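Long-range contacts in two-domain protein containing predicted PHP-like metal-dependent phosphoesterase (Bacteroides vulgatus ATCC 8482, PDB 3E38), which binds a cluster of zinc ions and is probably a PHP-type metal-dependent phosphoesterase, possibly with 5'-3' exonuclease activity on nucleic acids: residues D248-F253 with T327-A332; M213-A218 with A236-E241; F29-V34 with D194-I199; V38-A43 with E82-L87; S273-T278 with H304-V309. All coordinates share one frame; numbering follows the deposited sequence.

Interaction 1 of 5, residues D248-F253 with T327-A332; sequences DLLRPF and TNFIVA
Leu250 is the first residue of the helical segment 248-253 to meet segment 327-332, and it does so mainly with one branch. Its CD2 methyl lies 3.8 Å from CB of Phe329, 3.6 Å from the carbonyl O of Ile330 and 4.0 Å from CG1 of Val331, so a single methyl touches three successive residues. Higher on the same side chain, CG comes 4.1 Å from CD2 of the Phe329 ring, which it approaches obliquely. Arg251 takes no part here; its NH1 bonds to Lys338 O in strand 335-342. Three residues after Leu250, Phe253 brings a ring edge to Phe329: CD2 of Phe253 sits 4.0 Å from CE2 of Phe329, the latter close to the plane of the Phe253 ring. CG of Phe253 is anti to the backbone N (chi1 -175°), which sets the root of the ring on the side facing Phe329, and the two side chains cross at about a right angle. An alanine at Phe329 would keep the CB contact with Leu250 but would probably leave a gap beside the edge of Phe253 and the CG of Leu250. Val331 and Ala332, both facing Lys335, form a classic beta bulge at the edge of the Ig-like sheet. The contact is thus apolar packing of a helix on a corner of the sheet, with helix 247-257 laid against the chain entering the bulged edge strand 330-332.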
# COMPACT_ATOMS: atom_id res chain seq x y z
N ASP B 248 -3.06 0.71 35.87
CA ASP B 248 -1.81 0.43 36.58
C ASP B 248 -0.80 -0.25 35.66
O ASP B 248 0.36 -0.38 35.98
CB ASP B 248 -2.04 -0.42 37.82
CG ASP B 248 -2.50 -1.81 37.48
OD1 ASP B 248 -2.34 -2.26 36.32
OD2 ASP B 248 -3.03 -2.46 38.38
N LEU B 249 -1.30 -0.67 34.52
CA LEU B 249 -0.46 -1.29 33.50
C LEU B 249 -0.28 -0.33 32.32
O LEU B 249 0.83 -0.20 31.79
CB LEU B 249 -1.06 -2.61 33.03
CG LEU B 249 -0.87 -3.83 33.94
CD1 LEU B 249 -1.51 -5.02 33.29
CD2 LEU B 249 0.63 -4.05 34.19
N LEU B 250 -1.37 0.33 31.92
CA LEU B 250 -1.35 1.24 30.75
C LEU B 250 -0.54 2.49 31.03
O LEU B 250 0.20 2.99 30.18
CB LEU B 250 -2.76 1.59 30.24
CG LEU B 250 -3.18 0.77 29.00
CD1 LEU B 250 -2.89 -0.73 29.10
CD2 LEU B 250 -4.67 1.05 28.62
N ARG B 251 -0.64 2.96 32.26
CA ARG B 251 0.08 4.16 32.63
C ARG B 251 1.58 3.97 32.43
O ARG B 251 2.19 4.73 31.70
CB ARG B 251 -0.21 4.59 34.08
CG ARG B 251 0.67 5.73 34.57
CD ARG B 251 0.17 6.22 35.95
NE ARG B 251 -1.27 6.46 35.89
CZ ARG B 251 -1.82 7.53 35.30
NH1 ARG B 251 -1.04 8.45 34.77
NH2 ARG B 251 -3.15 7.69 35.25
N PRO B 252 2.17 2.94 33.06
CA PRO B 252 3.61 2.79 32.86
C PRO B 252 4.00 2.41 31.45
O PRO B 252 5.15 2.62 31.06
CB PRO B 252 3.97 1.62 33.80
CG PRO B 252 2.67 0.96 34.15
CD PRO B 252 1.69 2.11 34.17
N PHE B 253 3.04 1.87 30.71
CA PHE B 253 3.29 1.40 29.31
C PHE B 253 3.39 2.62 28.42
O PHE B 253 4.28 2.77 27.60
CB PHE B 253 2.19 0.42 28.85
CG PHE B 253 2.41 -0.19 27.51
CD1 PHE B 253 3.34 -1.21 27.33
CD2 PHE B 253 1.66 0.22 26.41
CE1 PHE B 253 3.55 -1.79 26.08
CE2 PHE B 253 1.87 -0.36 25.15
CZ PHE B 253 2.82 -1.37 24.99
N THR B 327 -6.66 9.03 24.69
CA THR B 327 -8.02 8.57 24.34
C THR B 327 -8.10 7.14 23.86
O THR B 327 -9.15 6.52 23.98
CB THR B 327 -8.71 9.49 23.26
OG1 THR B 327 -7.97 9.45 22.03
CG2 THR B 327 -8.83 10.94 23.74
N ASN B 328 -7.01 6.62 23.30
CA ASN B 328 -7.07 5.26 22.75
C ASN B 328 -6.42 4.22 23.67
O ASN B 328 -6.23 3.08 23.29
CB ASN B 328 -6.51 5.19 21.32
CG ASN B 328 -5.06 5.56 21.23
OD1 ASN B 328 -4.64 6.49 21.87
ND2 ASN B 328 -4.30 4.88 20.33
N PHE B 329 -6.06 4.65 24.86
CA PHE B 329 -5.56 3.76 25.93
C PHE B 329 -6.69 3.63 26.91
O PHE B 329 -6.80 4.39 27.89
CB PHE B 329 -4.31 4.30 26.60
CG PHE B 329 -3.02 3.89 25.91
CD1 PHE B 329 -3.00 3.59 24.56
CD2 PHE B 329 -1.83 3.83 26.62
CE1 PHE B 329 -1.84 3.23 23.94
CE2 PHE B 329 -0.65 3.46 26.00
CZ PHE B 329 -0.65 3.17 24.67
N ILE B 330 -7.54 2.64 26.64
CA ILE B 330 -8.79 2.44 27.39
C ILE B 330 -8.59 1.73 28.72
O ILE B 330 -8.21 0.56 28.75
CB ILE B 330 -9.81 1.69 26.57
CG1 ILE B 330 -9.99 2.34 25.19
CG2 ILE B 330 -11.13 1.63 27.36
CD1 ILE B 330 -10.50 3.82 25.22
N VAL B 331 -8.90 2.46 29.80
CA VAL B 331 -8.69 1.97 31.16
C VAL B 331 -10.02 1.55 31.81
O VAL B 331 -10.07 0.83 32.82
CB VAL B 331 -7.89 3.03 32.01
CG1 VAL B 331 -6.52 3.37 31.31
CG2 VAL B 331 -8.72 4.33 32.34
N ALA B 332 -11.08 1.99 31.17
CA ALA B 332 -12.47 1.68 31.53
C ALA B 332 -13.35 1.98 30.32
O ALA B 332 -12.96 2.75 29.44
CB ALA B 332 -12.95 2.50 32.76

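Interaction 2 of 5, residues M213-A218 with A236-E241; sequences MTFVFA and AAYFHE
Met213 and Tyr238 form one end of an antiparallel ladder between short strands whose N-to-C directions differ by 147°. Two hydrogen-bonded pairs, Met213 with Tyr238 and Phe215 with Ala236, flank the non-hydrogen-bonded pair Thr214 with Ala237. The shortest link runs from Phe215 N to Ala236 O, 2.7 Å. Met213 (selenomethionine), Phe215, Ala236 and Tyr238 share one face of the sheet. There CB of Tyr238 lies over one face of the Phe215 ring, toward its rim, in a CH-pi contact 4.2 Å from the ring centroid. The two rings themselves meet obliquely, planes 36° apart, with Phe215 CZ 3.6 Å from Tyr238 CD2. Met213 lies alongside Tyr238, pointing the same way, and its CG reaches the tyrosine ring edge at 4.0 Å from CD2. A serine in place of Phe215 would probably take away the ring face under Tyr238 CB and leave a gap beside its CD2. Thr214 faces the other side, where its OG1 bonds to the carbonyl of Gly191. The ladder joins strand 213-218 to 235-239 within the large mixed sheet: 17-22 pairs with the other edge of 213-218, 242-244 continues beyond 235-239, and Leu243 packs on Phe215, Ala236 and Tyr238.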
# COMPACT_ATOMS: atom_id res chain seq x y z
N MSE B 213 -5.22 -8.76 19.13
CA MSE B 213 -4.38 -9.65 19.91
C MSE B 213 -4.23 -9.23 21.34
O MSE B 213 -4.85 -8.29 21.77
CB MSE B 213 -2.98 -9.67 19.27
CG MSE B 213 -2.24 -8.33 19.39
SE MSE B 213 -0.49 -8.37 18.49
CE MSE B 213 -1.16 -8.47 16.66
N THR B 214 -3.40 -9.96 22.07
CA THR B 214 -3.15 -9.64 23.50
C THR B 214 -1.69 -9.44 23.81
O THR B 214 -0.82 -10.24 23.43
CB THR B 214 -3.68 -10.74 24.47
OG1 THR B 214 -5.05 -11.00 24.22
CG2 THR B 214 -3.50 -10.35 25.91
N PHE B 215 -1.41 -8.31 24.42
CA PHE B 215 -0.09 -8.05 24.96
C PHE B 215 -0.03 -8.71 26.34
O PHE B 215 -0.88 -8.41 27.23
CB PHE B 215 0.25 -6.55 25.09
CG PHE B 215 0.39 -5.84 23.80
CD1 PHE B 215 0.57 -6.54 22.63
CD2 PHE B 215 0.46 -4.44 23.77
CE1 PHE B 215 0.71 -5.88 21.42
CE2 PHE B 215 0.62 -3.76 22.57
CZ PHE B 215 0.74 -4.48 21.39
N VAL B 216 0.93 -9.62 26.49
CA VAL B 216 1.17 -10.34 27.75
C VAL B 216 2.52 -9.95 28.35
O VAL B 216 3.58 -10.12 27.73
CB VAL B 216 1.08 -11.89 27.58
CG1 VAL B 216 1.16 -12.62 28.94
CG2 VAL B 216 -0.22 -12.30 26.86
N PHE B 217 2.47 -9.44 29.58
CA PHE B 217 3.69 -8.99 30.29
C PHE B 217 4.19 -10.08 31.22
O PHE B 217 3.80 -10.20 32.39
CB PHE B 217 3.44 -7.67 31.01
CG PHE B 217 2.75 -6.65 30.16
CD1 PHE B 217 3.45 -5.95 29.19
CD2 PHE B 217 1.40 -6.41 30.30
CE1 PHE B 217 2.80 -5.02 28.40
CE2 PHE B 217 0.78 -5.49 29.52
CZ PHE B 217 1.48 -4.79 28.57
N ALA B 218 5.09 -10.85 30.63
CA ALA B 218 5.64 -12.07 31.19
C ALA B 218 7.03 -11.87 31.77
O ALA B 218 7.75 -11.00 31.35
CB ALA B 218 5.66 -13.18 30.07
N ALA B 236 -3.03 -6.71 28.21
CA ALA B 236 -3.74 -5.59 27.57
C ALA B 236 -4.14 -6.06 26.20
O ALA B 236 -3.35 -6.71 25.50
CB ALA B 236 -2.89 -4.32 27.46
N ALA B 237 -5.39 -5.79 25.84
CA ALA B 237 -5.90 -6.10 24.50
C ALA B 237 -5.60 -4.96 23.48
O ALA B 237 -5.83 -3.79 23.71
CB ALA B 237 -7.39 -6.44 24.55
N TYR B 238 -5.06 -5.38 22.36
CA TYR B 238 -4.70 -4.52 21.25
C TYR B 238 -5.62 -4.79 20.10
O TYR B 238 -5.58 -5.83 19.46
CB TYR B 238 -3.28 -4.81 20.86
CG TYR B 238 -2.72 -3.91 19.77
CD1 TYR B 238 -3.07 -2.57 19.69
CD2 TYR B 238 -1.78 -4.40 18.87
CE1 TYR B 238 -2.54 -1.78 18.72
CE2 TYR B 238 -1.26 -3.60 17.92
CZ TYR B 238 -1.62 -2.30 17.83
OH TYR B 238 -1.04 -1.49 16.84
N PHE B 239 -6.43 -3.79 19.85
CA PHE B 239 -7.55 -3.83 18.93
C PHE B 239 -7.58 -2.60 18.07
O PHE B 239 -7.83 -1.50 18.56
CB PHE B 239 -8.83 -3.86 19.79
CG PHE B 239 -10.08 -3.73 18.99
CD1 PHE B 239 -10.61 -4.81 18.30
CD2 PHE B 239 -10.72 -2.51 18.89
CE1 PHE B 239 -11.73 -4.68 17.56
CE2 PHE B 239 -11.87 -2.39 18.16
CZ PHE B 239 -12.37 -3.48 17.50
N HIS B 240 -7.32 -2.78 16.78
CA HIS B 240 -7.35 -1.64 15.91
C HIS B 240 -6.35 -0.67 16.51
O HIS B 240 -5.21 -1.04 16.74
CB HIS B 240 -8.78 -1.09 15.84
CG HIS B 240 -9.72 -1.98 15.06
ND1 HIS B 240 -10.97 -1.58 14.65
CD2 HIS B 240 -9.54 -3.22 14.55
CE1 HIS B 240 -11.55 -2.57 13.98
NE2 HIS B 240 -10.70 -3.58 13.91
N GLU B 241 -6.79 0.55 16.81
CA GLU B 241 -5.93 1.62 17.36
C GLU B 241 -6.03 1.68 18.86
O GLU B 241 -5.35 2.50 19.52
CB GLU B 241 -6.23 3.01 16.75
CG GLU B 241 -5.85 3.08 15.27
CD GLU B 241 -5.96 4.48 14.63
OE1 GLU B 241 -6.55 5.42 15.23
OE2 GLU B 241 -5.44 4.62 13.49

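Interaction 3 of 5, residues F29-V34 with D194-I199; sequences FSDGLV and DIHQPI. With ZN (zinc ion), chain J; ZN (zinc ion), chain I.
The carbonyl O of His196 accepts the backbone N-H of Leu33 at 2.7 Å and also a weak bond from Arg39 NH2 in helix 36-45. This grip holds the two loops together just beside a zinc ion that both ligate. His196 NE2 binds that zinc at 2.1 Å. Asp31 adds both carboxylate oxygens unevenly, OD2 at 1.8 Å and OD1 at 2.5 Å from the zinc, while His56 also serves as a ligand. The carboxylate plane of Asp31 stands 75° from the imidazole plane, and OD2 lies near the ring edge because both residues bind the same zinc. As in PHP enzymes, metal-binding His, Asp and Glu residues sit on loops at the C-terminal ends of the strands, and here Asp194 supplies OD1 to a second zinc of the cluster, together with His24, His26 and Glu93. At the other ring nitrogen of His196, ND1 makes a weak bond to Asp194 O, which probably helps to fix the rotation of the ring. Farther along, Leu33 and Gln197 lie side by side, CD1 of the leucine being 3.2 Å from OE1 of the glutamine. CG1 of Val34 rests 3.8 Å from Pro198 CG, and the second subunit's Pro198 packs against this proline.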
# COMPACT_ATOMS: atom_id res chain seq x y z
N PHE B 29 -9.83 -28.10 10.86
CA PHE B 29 -10.07 -29.20 11.80
C PHE B 29 -11.28 -28.86 12.66
O PHE B 29 -11.77 -29.66 13.43
CB PHE B 29 -8.80 -29.60 12.56
CG PHE B 29 -7.86 -30.48 11.73
CD1 PHE B 29 -6.97 -29.94 10.84
CD2 PHE B 29 -7.86 -31.84 11.88
CE1 PHE B 29 -6.15 -30.74 10.06
CE2 PHE B 29 -7.05 -32.66 11.11
CZ PHE B 29 -6.17 -32.09 10.21
N SER B 30 -11.74 -27.62 12.47
CA SER B 30 -13.09 -27.19 12.93
C SER B 30 -13.68 -26.44 11.74
O SER B 30 -13.79 -27.02 10.67
CB SER B 30 -13.18 -26.37 14.24
OG SER B 30 -12.25 -25.33 14.32
N ASP B 31 -13.98 -25.16 11.94
CA ASP B 31 -14.66 -24.31 10.92
C ASP B 31 -13.73 -23.28 10.29
O ASP B 31 -14.12 -22.44 9.52
CB ASP B 31 -15.94 -23.63 11.49
CG ASP B 31 -15.66 -22.65 12.62
OD1 ASP B 31 -14.55 -22.72 13.16
OD2 ASP B 31 -16.55 -21.82 13.01
N GLY B 32 -12.47 -23.37 10.63
CA GLY B 32 -11.43 -22.57 10.00
C GLY B 32 -11.23 -22.97 8.54
O GLY B 32 -11.68 -24.03 8.11
N LEU B 33 -10.48 -22.17 7.80
CA LEU B 33 -10.35 -22.40 6.34
C LEU B 33 -8.97 -22.64 5.84
O LEU B 33 -8.75 -22.72 4.63
CB LEU B 33 -10.98 -21.22 5.56
CG LEU B 33 -12.50 -21.12 5.58
CD1 LEU B 33 -12.89 -19.75 5.14
CD2 LEU B 33 -13.19 -22.24 4.68
N VAL B 34 -8.04 -22.80 6.77
CA VAL B 34 -6.63 -23.08 6.45
C VAL B 34 -6.10 -24.33 7.15
O VAL B 34 -6.59 -24.76 8.22
CB VAL B 34 -5.72 -21.88 6.83
CG1 VAL B 34 -6.11 -20.66 5.99
CG2 VAL B 34 -5.75 -21.55 8.38
N ASP B 194 -9.77 -14.82 16.57
CA ASP B 194 -10.88 -15.71 16.28
C ASP B 194 -10.87 -15.97 14.77
O ASP B 194 -11.90 -16.17 14.12
CB ASP B 194 -12.21 -15.12 16.78
CG ASP B 194 -13.28 -16.18 16.95
OD1 ASP B 194 -13.01 -17.33 16.51
OD2 ASP B 194 -14.37 -15.91 17.56
N ILE B 195 -9.67 -15.96 14.21
CA ILE B 195 -9.48 -16.12 12.76
C ILE B 195 -9.93 -17.46 12.21
O ILE B 195 -9.61 -18.49 12.76
CB ILE B 195 -7.99 -15.82 12.33
CG1 ILE B 195 -7.90 -15.69 10.82
CG2 ILE B 195 -6.99 -16.79 12.98
CD1 ILE B 195 -8.52 -14.35 10.30
N HIS B 196 -10.74 -17.40 11.13
CA HIS B 196 -11.20 -18.58 10.34
C HIS B 196 -10.62 -18.54 8.95
O HIS B 196 -10.13 -19.53 8.41
CB HIS B 196 -12.72 -18.68 10.24
CG HIS B 196 -13.42 -18.92 11.56
ND1 HIS B 196 -13.37 -18.00 12.59
CD2 HIS B 196 -14.19 -19.94 11.99
CE1 HIS B 196 -14.08 -18.46 13.62
NE2 HIS B 196 -14.61 -19.62 13.28
N GLN B 197 -10.63 -17.35 8.36
CA GLN B 197 -10.13 -17.14 7.01
C GLN B 197 -8.62 -17.06 7.03
O GLN B 197 -8.02 -17.08 8.08
CB GLN B 197 -10.64 -15.80 6.48
CG GLN B 197 -12.12 -15.69 6.29
CD GLN B 197 -12.61 -16.41 5.05
OE1 GLN B 197 -11.83 -16.88 4.21
NE2 GLN B 197 -13.93 -16.51 4.92
N PRO B 198 -7.98 -17.03 5.86
CA PRO B 198 -6.56 -16.64 5.91
C PRO B 198 -6.47 -15.24 6.58
O PRO B 198 -7.43 -14.45 6.53
CB PRO B 198 -6.14 -16.63 4.42
CG PRO B 198 -7.08 -17.68 3.78
CD PRO B 198 -8.40 -17.46 4.52
N ILE B 199 -5.39 -14.99 7.31
CA ILE B 199 -5.27 -13.75 8.09
C ILE B 199 -5.39 -12.52 7.17
O ILE B 199 -6.06 -11.54 7.50
CB ILE B 199 -3.97 -13.73 8.97
CG1 ILE B 199 -4.06 -12.69 10.09
CG2 ILE B 199 -2.70 -13.52 8.10
CD1 ILE B 199 -5.12 -13.02 11.23
ZN ZN J . -15.80 -20.94 14.40
ZN ZN I . -13.93 -19.24 17.76
O HOH W 1 -15.42 -18.21 18.85

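Interaction 4 of 5, residues V38-A43 with E82-L87; sequences VRVDEA and EKLGIL
A Schellman motif ending helix 72-83 presents Leu84 and Ile86 to the flank of helix 36-45, where Val40, Asp41 and Ala43 receive them. Gly85, with positive phi, is the C-prime residue: its N bonds to Glu82 O and the N of Ile86 to Ala81 O. The chain leaves the helix here, and Leu84 and Ile86, either side of the glycine, both point toward helix 36-45. Leu84 reaches in with its CD1 methyl, which lies 4.1 Å from CG1 of Val40 and 4.0 Å from OD1 of Asp41. That oxygen is hydrogen-bonded to Gln80 NE2 of helix 72-83. CG1 of Val40 is anti to the backbone N (chi1 174°), which places it where Leu84 CD1 and the CG1 of Ile86 can both approach, the latter at 4.4 Å. In the wider fold these are two helices of the PHP domain packed on its sheet: strand 50-56 lies between them in sequence, and its Ile51 touches both Ala43 and Ile86. The CG2 methyl of Ile86 comes 4.3 Å from Ala43 CB. Elsewhere on helix 36-45, Arg39 NH1 and Glu42 OE1 form a salt bridge of 2.9 Å, using the syn lone pair of OE1, with the oxygen 5° out of the guanidinium plane. Arg39 NH1 also bonds to Gln197 O and Glu42 OE2 to Ile199 N.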
# COMPACT_ATOMS: atom_id res chain seq x y z
N VAL B 38 -0.53 -23.17 8.65
CA VAL B 38 -0.64 -21.80 8.19
C VAL B 38 -0.76 -20.87 9.38
O VAL B 38 -0.27 -19.74 9.33
CB VAL B 38 -1.88 -21.61 7.29
CG1 VAL B 38 -2.07 -20.16 6.89
CG2 VAL B 38 -1.77 -22.48 6.10
N ARG B 39 -1.42 -21.32 10.45
CA ARG B 39 -1.61 -20.41 11.58
C ARG B 39 -0.26 -20.09 12.23
O ARG B 39 -0.10 -19.05 12.89
CB ARG B 39 -2.56 -20.96 12.65
CG ARG B 39 -4.02 -21.10 12.24
CD ARG B 39 -4.56 -19.81 11.69
NE ARG B 39 -5.97 -19.93 11.32
CZ ARG B 39 -6.58 -19.18 10.40
NH1 ARG B 39 -5.90 -18.25 9.73
NH2 ARG B 39 -7.87 -19.37 10.15
N VAL B 40 0.69 -20.99 12.01
CA VAL B 40 2.01 -20.89 12.61
C VAL B 40 2.80 -19.94 11.74
O VAL B 40 3.54 -19.11 12.25
CB VAL B 40 2.76 -22.28 12.79
CG1 VAL B 40 4.19 -22.04 13.31
CG2 VAL B 40 1.97 -23.24 13.73
N ASP B 41 2.67 -20.10 10.43
CA ASP B 41 3.32 -19.19 9.48
C ASP B 41 2.88 -17.75 9.67
O ASP B 41 3.68 -16.83 9.59
CB ASP B 41 2.96 -19.54 8.05
CG ASP B 41 3.51 -20.87 7.64
OD1 ASP B 41 4.58 -21.21 8.17
OD2 ASP B 41 2.85 -21.56 6.82
N GLU B 42 1.58 -17.58 9.89
CA GLU B 42 1.00 -16.25 10.04
C GLU B 42 1.49 -15.56 11.30
O GLU B 42 1.83 -14.39 11.26
CB GLU B 42 -0.51 -16.33 10.10
CG GLU B 42 -1.15 -16.79 8.76
CD GLU B 42 -2.66 -17.02 8.90
OE1 GLU B 42 -3.15 -17.27 10.04
OE2 GLU B 42 -3.34 -16.99 7.86
N ALA B 43 1.55 -16.31 12.39
CA ALA B 43 1.97 -15.78 13.71
C ALA B 43 3.40 -15.31 13.61
O ALA B 43 3.75 -14.21 14.02
CB ALA B 43 1.82 -16.82 14.83
N GLU B 82 8.00 -25.00 16.55
CA GLU B 82 9.32 -25.14 17.17
C GLU B 82 10.33 -24.49 16.25
O GLU B 82 11.14 -23.68 16.68
CB GLU B 82 9.68 -26.61 17.39
CG GLU B 82 11.12 -26.88 17.86
CD GLU B 82 11.43 -28.37 18.01
N LYS B 83 10.26 -24.85 14.98
CA LYS B 83 11.23 -24.33 14.01
C LYS B 83 11.15 -22.81 13.98
O LYS B 83 12.15 -22.18 13.86
CB LYS B 83 11.01 -24.84 12.57
CG LYS B 83 11.13 -26.34 12.35
N LEU B 84 9.98 -22.24 14.17
CA LEU B 84 9.80 -20.79 13.96
C LEU B 84 9.76 -20.03 15.24
O LEU B 84 9.48 -18.81 15.27
CB LEU B 84 8.52 -20.49 13.17
CG LEU B 84 8.54 -20.99 11.72
CD1 LEU B 84 7.25 -20.59 11.04
CD2 LEU B 84 9.72 -20.47 10.96
N GLY B 85 10.04 -20.75 16.30
CA GLY B 85 10.12 -20.16 17.62
C GLY B 85 8.85 -19.60 18.17
O GLY B 85 8.87 -18.72 19.02
N ILE B 86 7.72 -20.11 17.68
CA ILE B 86 6.38 -19.74 18.20
C ILE B 86 5.98 -20.72 19.29
O ILE B 86 6.15 -21.94 19.13
CB ILE B 86 5.28 -19.73 17.09
CG1 ILE B 86 5.71 -18.87 15.89
CG2 ILE B 86 3.88 -19.29 17.64
CD1 ILE B 86 6.22 -17.48 16.22
N LEU B 87 5.51 -20.16 20.39
CA LEU B 87 5.01 -20.90 21.55
C LEU B 87 3.59 -21.34 21.27
O LEU B 87 2.74 -20.51 20.92
CB LEU B 87 5.02 -20.05 22.86
CG LEU B 87 6.38 -19.53 23.40
CD1 LEU B 87 6.17 -18.57 24.58
CD2 LEU B 87 7.34 -20.65 23.78

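Interaction 5 of 5, residues S273-T278 with H304-V309; sequences SITNVT and HTRYTV
Ile274 and Tyr307 pair by two backbone bonds of 2.7 Å, Ile274 N to Tyr307 O and Tyr307 N to Ile274 O, in the tight part of this antiparallel ladder. A third, Asn276 N to Thr305 O, spans 3.1 Å. On the face carrying Ile274, Tyr307 and Val309, CD1 of Ile274 meets CG2 of Val309 at 4.0 Å. Where the ladder ends, Thr278 O accepts a weak bond from His304 N and sits 3.0 Å above the centre of the His304 ring, whose NE2 bonds to Asp279 OD1. Nearby, Asn276 OD1 accepts Thr278 N, an Asx turn, and Thr278 OG1 as well. The face of Ser273, Thr275, Arg306 and Thr308 is the more open to solvent: Thr308 is exposed, and Arg306, its CG beside Thr275 OG1, is partly so, with NH1 making a weak hydrogen bond to Tyr44 OH of a third subunit. Strand 269-276 lies between 258-265 and 306-313 in the four-stranded sheet of the Ig-like domain, and strand 298-301 of the facing sheet packs on Ile274, Tyr307 and Val309.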
# COMPACT_ATOMS: atom_id res chain seq x y z
N SER B 273 10.17 17.94 23.01
CA SER B 273 10.20 17.09 21.82
C SER B 273 9.71 15.74 22.29
O SER B 273 10.38 15.08 23.09
CB SER B 273 11.59 16.94 21.18
OG SER B 273 12.42 16.05 21.93
N ILE B 274 8.53 15.36 21.81
CA ILE B 274 7.93 14.07 22.15
C ILE B 274 7.98 13.10 20.98
O ILE B 274 7.53 13.38 19.89
CB ILE B 274 6.50 14.26 22.59
CG1 ILE B 274 6.46 15.35 23.66
CG2 ILE B 274 5.92 12.95 23.10
CD1 ILE B 274 5.09 15.64 24.15
N THR B 275 8.58 11.96 21.21
CA THR B 275 8.69 10.95 20.18
C THR B 275 8.01 9.67 20.57
O THR B 275 8.20 9.15 21.66
CB THR B 275 10.16 10.61 19.92
OG1 THR B 275 10.86 11.82 19.66
CG2 THR B 275 10.32 9.65 18.74
N ASN B 276 7.19 9.21 19.62
CA ASN B 276 6.49 7.94 19.67
C ASN B 276 7.49 6.94 19.14
O ASN B 276 7.89 6.96 17.95
CB ASN B 276 5.23 7.97 18.80
CG ASN B 276 4.31 6.78 19.02
OD1 ASN B 276 4.67 5.82 19.68
ND2 ASN B 276 3.11 6.84 18.42
N VAL B 277 7.95 6.08 20.04
CA VAL B 277 8.98 5.11 19.71
C VAL B 277 8.35 3.73 19.43
O VAL B 277 9.01 2.70 19.40
CB VAL B 277 10.06 5.04 20.85
CG1 VAL B 277 10.70 6.41 21.08
CG2 VAL B 277 9.46 4.56 22.13
N THR B 278 7.04 3.76 19.20
CA THR B 278 6.28 2.51 18.95
C THR B 278 5.62 2.45 17.59
O THR B 278 5.74 3.34 16.77
CB THR B 278 5.20 2.27 20.01
OG1 THR B 278 4.09 3.14 19.78
CG2 THR B 278 5.74 2.55 21.42
N HIS B 304 6.67 6.09 15.40
CA HIS B 304 8.07 6.39 15.12
C HIS B 304 8.28 7.79 14.59
O HIS B 304 9.08 8.02 13.71
CB HIS B 304 8.63 5.34 14.16
CG HIS B 304 8.45 3.94 14.66
ND1 HIS B 304 9.14 3.45 15.75
CD2 HIS B 304 7.62 2.95 14.26
CE1 HIS B 304 8.73 2.22 16.00
NE2 HIS B 304 7.80 1.89 15.11
N THR B 305 7.53 8.72 15.16
CA THR B 305 7.58 10.12 14.78
C THR B 305 7.84 11.03 15.95
O THR B 305 7.25 10.88 16.98
CB THR B 305 6.23 10.52 14.14
OG1 THR B 305 5.98 9.63 13.05
CG2 THR B 305 6.24 11.98 13.65
N ARG B 306 8.74 11.99 15.73
CA ARG B 306 9.12 12.99 16.75
C ARG B 306 8.40 14.29 16.53
O ARG B 306 8.35 14.81 15.44
CB ARG B 306 10.62 13.27 16.70
CG ARG B 306 11.11 14.27 17.76
CD ARG B 306 12.57 14.62 17.58
NE ARG B 306 12.78 15.39 16.35
CZ ARG B 306 13.23 14.90 15.19
NH1 ARG B 306 13.55 13.62 15.11
NH2 ARG B 306 13.36 15.70 14.12
N TYR B 307 7.81 14.79 17.60
CA TYR B 307 7.10 16.07 17.54
C TYR B 307 7.70 17.12 18.44
O TYR B 307 8.20 16.80 19.53
CB TYR B 307 5.66 15.88 17.97
CG TYR B 307 4.89 14.94 17.10
CD1 TYR B 307 4.96 13.57 17.30
CD2 TYR B 307 4.11 15.42 16.07
CE1 TYR B 307 4.27 12.70 16.49
CE2 TYR B 307 3.42 14.56 15.23
CZ TYR B 307 3.50 13.20 15.45
OH TYR B 307 2.80 12.34 14.65
N THR B 308 7.65 18.36 17.97
CA THR B 308 8.04 19.53 18.77
C THR B 308 6.79 20.14 19.34
O THR B 308 5.88 20.56 18.64
CB THR B 308 8.77 20.56 17.95
OG1 THR B 308 9.77 19.91 17.17
CG2 THR B 308 9.40 21.62 18.85
N VAL B 309 6.73 20.19 20.64
CA VAL B 309 5.55 20.66 21.34
C VAL B 309 5.90 21.84 22.24
O VAL B 309 6.72 21.74 23.15
CB VAL B 309 4.95 19.50 22.14
CG1 VAL B 309 3.72 19.92 22.91
CG2 VAL B 309 4.64 18.36 21.19

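From the N terminus, interaction 3 opens first and closes a long loop of the PHP domain, 29-34 back to 194-199. Interaction 4 is nested inside that loop and touches it through Arg39 and Glu42, so helix 36-45 serves both the zinc-site loops and the turn after helix 72-83. Interaction 2 follows in series, closing a short loop across the sheet. Interaction 1 then opens and closes around the Ig-like domain, with interaction 5 nested within it, about 19 Å away between centres. Interactions 1 and 2 touch: Phe253 meets Phe215 and Phe217, tying helix 247-257 to the PHP sheet, and Asn328 of the Ig-like domain reaches Glu241 O. Interactions 3 and 5 have centres about 38 Å apart.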